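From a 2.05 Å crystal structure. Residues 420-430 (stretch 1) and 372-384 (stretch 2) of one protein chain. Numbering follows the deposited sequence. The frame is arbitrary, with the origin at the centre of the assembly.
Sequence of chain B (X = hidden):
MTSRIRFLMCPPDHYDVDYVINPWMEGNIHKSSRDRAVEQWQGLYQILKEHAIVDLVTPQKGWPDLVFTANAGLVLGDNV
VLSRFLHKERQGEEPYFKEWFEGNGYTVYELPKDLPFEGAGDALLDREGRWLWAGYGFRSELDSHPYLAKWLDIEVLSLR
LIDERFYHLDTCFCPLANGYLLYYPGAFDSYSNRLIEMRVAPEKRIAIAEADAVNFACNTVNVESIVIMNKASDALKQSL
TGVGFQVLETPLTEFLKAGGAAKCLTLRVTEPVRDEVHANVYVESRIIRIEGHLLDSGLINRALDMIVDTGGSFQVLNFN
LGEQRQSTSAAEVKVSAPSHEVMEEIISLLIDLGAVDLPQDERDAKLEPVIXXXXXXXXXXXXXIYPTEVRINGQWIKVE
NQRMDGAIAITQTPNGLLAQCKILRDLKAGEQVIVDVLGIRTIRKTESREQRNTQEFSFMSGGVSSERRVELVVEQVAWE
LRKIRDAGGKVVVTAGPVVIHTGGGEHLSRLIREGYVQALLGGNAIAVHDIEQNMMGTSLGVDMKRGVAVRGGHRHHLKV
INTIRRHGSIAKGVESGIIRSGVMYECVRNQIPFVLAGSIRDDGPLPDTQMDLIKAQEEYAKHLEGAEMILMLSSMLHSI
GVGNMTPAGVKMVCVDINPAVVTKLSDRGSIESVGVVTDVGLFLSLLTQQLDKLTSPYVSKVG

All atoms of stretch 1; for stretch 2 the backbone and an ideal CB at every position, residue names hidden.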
# COMPACT_ATOMS: atom_id res chain seq x y z
N GLN B 420 30.84 -31.07 3.19
CA GLN B 420 29.90 -30.68 2.14
C GLN B 420 28.54 -30.30 2.69
O GLN B 420 27.88 -31.10 3.35
CB GLN B 420 29.68 -31.84 1.17
CG GLN B 420 30.38 -31.78 -0.15
CD GLN B 420 30.15 -33.06 -0.93
OE1 GLN B 420 30.18 -34.16 -0.37
NE2 GLN B 420 29.87 -32.92 -2.22
N CYS B 421 28.10 -29.11 2.36
CA CYS B 421 26.74 -28.69 2.59
C CYS B 421 25.78 -29.42 1.62
O CYS B 421 25.94 -29.35 0.40
CB CYS B 421 26.68 -27.19 2.42
SG CYS B 421 25.31 -26.41 3.11
N LYS B 422 24.82 -30.14 2.16
CA LYS B 422 23.87 -30.89 1.34
C LYS B 422 22.46 -30.60 1.82
O LYS B 422 22.22 -30.53 3.02
CB LYS B 422 24.12 -32.39 1.41
CG LYS B 422 25.38 -32.90 0.72
CD LYS B 422 25.47 -34.40 0.91
CE LYS B 422 26.06 -35.13 -0.27
NZ LYS B 422 25.57 -36.56 -0.31
N ILE B 423 21.53 -30.44 0.89
CA ILE B 423 20.12 -30.34 1.28
C ILE B 423 19.64 -31.72 1.74
O ILE B 423 20.20 -32.73 1.35
CB ILE B 423 19.23 -29.83 0.13
CG1 ILE B 423 19.34 -30.78 -1.07
CG2 ILE B 423 19.64 -28.39 -0.25
CD1 ILE B 423 18.41 -30.43 -2.23
N LEU B 424 18.60 -31.73 2.58
CA LEU B 424 18.20 -32.95 3.28
C LEU B 424 17.92 -34.11 2.35
O LEU B 424 18.38 -35.23 2.60
CB LEU B 424 16.96 -32.68 4.13
CG LEU B 424 17.10 -31.67 5.27
CD1 LEU B 424 15.76 -31.51 6.01
CD2 LEU B 424 18.18 -32.07 6.24
N ARG B 425 17.16 -33.87 1.29
CA ARG B 425 16.74 -34.96 0.41
C ARG B 425 17.91 -35.60 -0.36
O ARG B 425 17.77 -36.69 -0.89
CB ARG B 425 15.67 -34.48 -0.59
CG ARG B 425 16.13 -33.45 -1.61
CD ARG B 425 15.06 -33.26 -2.68
NE ARG B 425 15.47 -32.33 -3.74
CZ ARG B 425 15.08 -31.07 -3.80
NH1 ARG B 425 14.29 -30.59 -2.85
NH2 ARG B 425 15.47 -30.28 -4.79
N ASP B 426 19.06 -34.93 -0.39
CA ASP B 426 20.24 -35.50 -1.06
C ASP B 426 21.17 -36.29 -0.14
O ASP B 426 22.23 -36.75 -0.58
CB ASP B 426 21.08 -34.40 -1.73
CG ASP B 426 20.36 -33.73 -2.90
OD1 ASP B 426 19.41 -34.33 -3.46
OD2 ASP B 426 20.76 -32.61 -3.26
N LEU B 427 20.81 -36.42 1.14
CA LEU B 427 21.66 -37.19 2.06
C LEU B 427 21.51 -38.68 1.76
O LEU B 427 20.42 -39.15 1.48
CB LEU B 427 21.29 -36.89 3.51
CG LEU B 427 21.57 -35.48 4.02
CD1 LEU B 427 20.95 -35.28 5.40
CD2 LEU B 427 23.05 -35.21 4.06
N LYS B 428 22.62 -39.41 1.84
CA LYS B 428 22.59 -40.85 1.61
C LYS B 428 22.94 -41.64 2.86
O LYS B 428 23.85 -41.25 3.60
CB LYS B 428 23.55 -41.22 0.48
CG LYS B 428 23.15 -40.67 -0.88
CD LYS B 428 21.97 -41.45 -1.46
CE LYS B 428 21.69 -41.07 -2.91
NZ LYS B 428 20.99 -39.75 -3.04
N ALA B 429 22.24 -42.75 3.09
CA ALA B 429 22.56 -43.67 4.18
C ALA B 429 24.08 -43.93 4.25
O ALA B 429 24.73 -44.17 3.23
CB ALA B 429 21.78 -44.98 4.02
N GLY B 430 24.64 -43.83 5.45
CA GLY B 430 26.06 -44.03 5.64
C GLY B 430 26.85 -42.75 5.80
O GLY B 430 27.92 -42.75 6.41
N UNK B 372 18.72 -43.32 6.91
CA UNK B 372 17.61 -43.40 5.97
C UNK B 372 17.83 -42.34 4.88
O UNK B 372 17.97 -41.16 5.21
CB UNK B 372 16.27 -43.20 6.68
N UNK B 373 17.91 -42.76 3.62
CA UNK B 373 18.10 -41.83 2.50
C UNK B 373 17.23 -40.57 2.63
O UNK B 373 16.03 -40.67 2.85
CB UNK B 373 17.79 -42.54 1.18
N UNK B 374 17.84 -39.39 2.49
CA UNK B 374 17.09 -38.14 2.52
C UNK B 374 16.57 -37.73 3.89
O UNK B 374 15.64 -36.95 3.99
CB UNK B 374 15.91 -38.25 1.56
N UNK B 375 17.17 -38.26 4.96
CA UNK B 375 16.78 -37.91 6.32
C UNK B 375 18.05 -37.66 7.12
O UNK B 375 18.96 -38.48 7.10
CB UNK B 375 15.93 -39.01 6.96
N UNK B 376 18.16 -36.52 7.79
CA UNK B 376 19.35 -36.24 8.60
C UNK B 376 19.15 -36.85 9.99
O UNK B 376 18.01 -37.04 10.42
CB UNK B 376 19.61 -34.74 8.70
N UNK B 377 20.26 -37.19 10.68
CA UNK B 377 20.15 -37.65 12.07
C UNK B 377 19.63 -36.55 12.93
O UNK B 377 19.77 -35.38 12.58
CB UNK B 377 21.50 -38.14 12.61
N UNK B 378 19.04 -36.92 14.06
CA UNK B 378 18.42 -35.95 14.94
C UNK B 378 19.45 -34.95 15.46
O UNK B 378 20.60 -35.30 15.71
CB UNK B 378 17.73 -36.66 16.11
N UNK B 379 19.01 -33.70 15.61
CA UNK B 379 19.84 -32.60 16.07
C UNK B 379 20.93 -32.20 15.08
O UNK B 379 21.94 -31.62 15.46
CB UNK B 379 20.48 -32.97 17.41
N UNK B 380 20.72 -32.47 13.79
CA UNK B 380 21.67 -32.02 12.77
C UNK B 380 21.82 -30.50 12.82
O UNK B 380 20.85 -29.77 13.06
CB UNK B 380 21.22 -32.46 11.38
N UNK B 381 23.04 -30.03 12.61
CA UNK B 381 23.27 -28.61 12.56
C UNK B 381 22.71 -28.07 11.23
O UNK B 381 22.80 -28.72 10.18
CB UNK B 381 24.76 -28.30 12.71
N UNK B 382 22.11 -26.88 11.30
CA UNK B 382 21.51 -26.25 10.13
C UNK B 382 22.43 -25.17 9.56
O UNK B 382 22.73 -24.19 10.22
CB UNK B 382 20.15 -25.65 10.49
N UNK B 383 22.84 -25.35 8.31
CA UNK B 383 23.80 -24.44 7.69
C UNK B 383 23.18 -23.08 7.36
O UNK B 383 21.96 -22.93 7.25
CB UNK B 383 24.37 -25.07 6.42
N UNK B 384 24.06 -22.10 7.22
CA UNK B 384 23.69 -20.71 6.93
C UNK B 384 24.25 -20.35 5.55
O UNK B 384 24.88 -21.18 4.90
CB UNK B 384 24.22 -19.76 8.00

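Position 372 opens the second stretch with its CA-to-CB bond directed away from stretch 1 and extended backbone angles, so nothing nearby restricts the choice and many side chains would serve. It is Gln372; its carbonyl O accepts a weak hydrogen bond from the backbone N of 375, closing a type II turn.

At 373 the bond points sideways, and the ideal CB lies 4.3 Å from Leu427 O and 4.9 Å from Ala429 N. That amide is a donor, so Asp or Asn, whose acceptor lies one atom further out, would suit; a Ser or Thr hydroxyl would fall short of a good bond. The lysine at 428 adds a mild preference for negative charge. The residue is Asp373. Its m rotamer brings OD1 to 3.0 Å from Ala429 N in a nearly linear hydrogen bond (177°), while among Lys428 side-chain atoms the nearest is CD, 3.9 Å from Asp373 OD1, with no salt bridge.

Position 374 is the most constrained. Its phi of 73° favours glycine, and an ideal CB would sit 3.4 Å from Arg425 O and 4.0 Å from Leu424 O, in close contact with the first and near the second, leaving little room for a longer side chain. Glycine is the clear expectation, with Asn a poorer alternative, and Gly374 is found. The close backbone approach lets Gly374 N donate to Leu427 O at 2.8 Å, and Gly374 CA makes a CA-H...O contact with Leu424 O at 3.2 Å.

The bond at 375 points away, and no atom of stretch 1 lies within 5.5 Å of the ideal CB. The extended backbone suits a beta-branched residue but does not demand one; it is Val375, chi1 t.

At 376 the ideal CB is 3.6 Å from Leu427 CD1 and 3.9 Å from Leu424 CD2. Two leucine methyls this near call for something small and apolar, most simply alanine. Ala376 fits, its CB touching both leucines at those same distances.

Positions 377 to 379 leave stretch 1. With phi of -64°, 377 admits proline among many others, and Pro377 begins a second type II turn. Position 378 is out of reach of stretch 1, so many side chains would serve, polar ones included; it is Asp378. Position 379 has a phi of 68°, where Gly, Asn or Asp would be likely, and is Asp379.

The bond at 380 points toward stretch 1, yet the ideal CB has no neighbour there within 5.5 Å. A long apolar side chain could bridge the gap to Leu424: Phe, Leu or Met. In Phe380, chi1 is p and CE2 reaches 3.8 Å from Leu424 CD2, the methyl approaching the ring obliquely.

Positions 381 and 382 are out of reach and undetermined by stretch 1; they are Tyr381 and Val382.

At 383 the bond points toward Cys421, whose SG lies 3.7 Å from the ideal CB, so a small residue such as Ser, Ala or Cys suits. Ser383, chi1 p, places OG 3.3 Å from Cys421 SG; both atoms are hydrogen-bonded elsewhere in the structure.

At 384 the bond points away and most side chains would do; it is Thr384.

Stretch 2, residues 372-384: QDGVAPDDFYVST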
# COMPACT_ATOMS: atom_id res chain seq x y z
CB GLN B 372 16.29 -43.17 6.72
CG GLN B 372 15.04 -43.22 5.90
CD GLN B 372 13.81 -43.02 6.77
OE1 GLN B 372 13.88 -43.00 8.00
NE2 GLN B 372 12.65 -42.84 6.12
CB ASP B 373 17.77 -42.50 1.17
CG ASP B 373 18.95 -43.24 0.57
OD1 ASP B 373 19.98 -43.41 1.26
OD2 ASP B 373 18.83 -43.66 -0.60
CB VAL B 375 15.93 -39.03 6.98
CG1 VAL B 375 15.67 -38.74 8.46
CG2 VAL B 375 14.60 -39.24 6.24
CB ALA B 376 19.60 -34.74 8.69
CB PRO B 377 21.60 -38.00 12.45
CG PRO B 377 22.44 -37.23 11.48
CD PRO B 377 21.65 -37.21 10.20
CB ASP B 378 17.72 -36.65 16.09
CG ASP B 378 16.57 -35.85 16.63
OD1 ASP B 378 15.48 -35.87 16.00
OD2 ASP B 378 16.75 -35.19 17.68
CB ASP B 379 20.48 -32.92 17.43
CG ASP B 379 21.02 -31.69 18.13
OD1 ASP B 379 20.40 -30.60 18.01
OD2 ASP B 379 22.08 -31.80 18.79
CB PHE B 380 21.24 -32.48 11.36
CG PHE B 380 19.95 -31.88 10.89
CD1 PHE B 380 18.74 -32.35 11.35
CD2 PHE B 380 19.95 -30.84 9.96
CE1 PHE B 380 17.55 -31.80 10.93
CE2 PHE B 380 18.75 -30.29 9.50
CZ PHE B 380 17.56 -30.77 10.00
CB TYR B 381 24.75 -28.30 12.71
CG TYR B 381 25.12 -26.88 12.37
CD1 TYR B 381 25.00 -25.85 13.30
CD2 TYR B 381 25.64 -26.57 11.12
CE1 TYR B 381 25.36 -24.52 12.97
CE2 TYR B 381 25.99 -25.27 10.78
CZ TYR B 381 25.85 -24.25 11.70
OH TYR B 381 26.23 -22.97 11.31
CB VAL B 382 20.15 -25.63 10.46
CG1 VAL B 382 19.53 -24.97 9.20
CG2 VAL B 382 19.21 -26.70 11.00
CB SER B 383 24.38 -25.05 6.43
OG SER B 383 23.33 -25.32 5.53
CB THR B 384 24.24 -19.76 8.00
OG1 THR B 384 25.67 -19.73 7.91
CG2 THR B 384 23.86 -20.25 9.39
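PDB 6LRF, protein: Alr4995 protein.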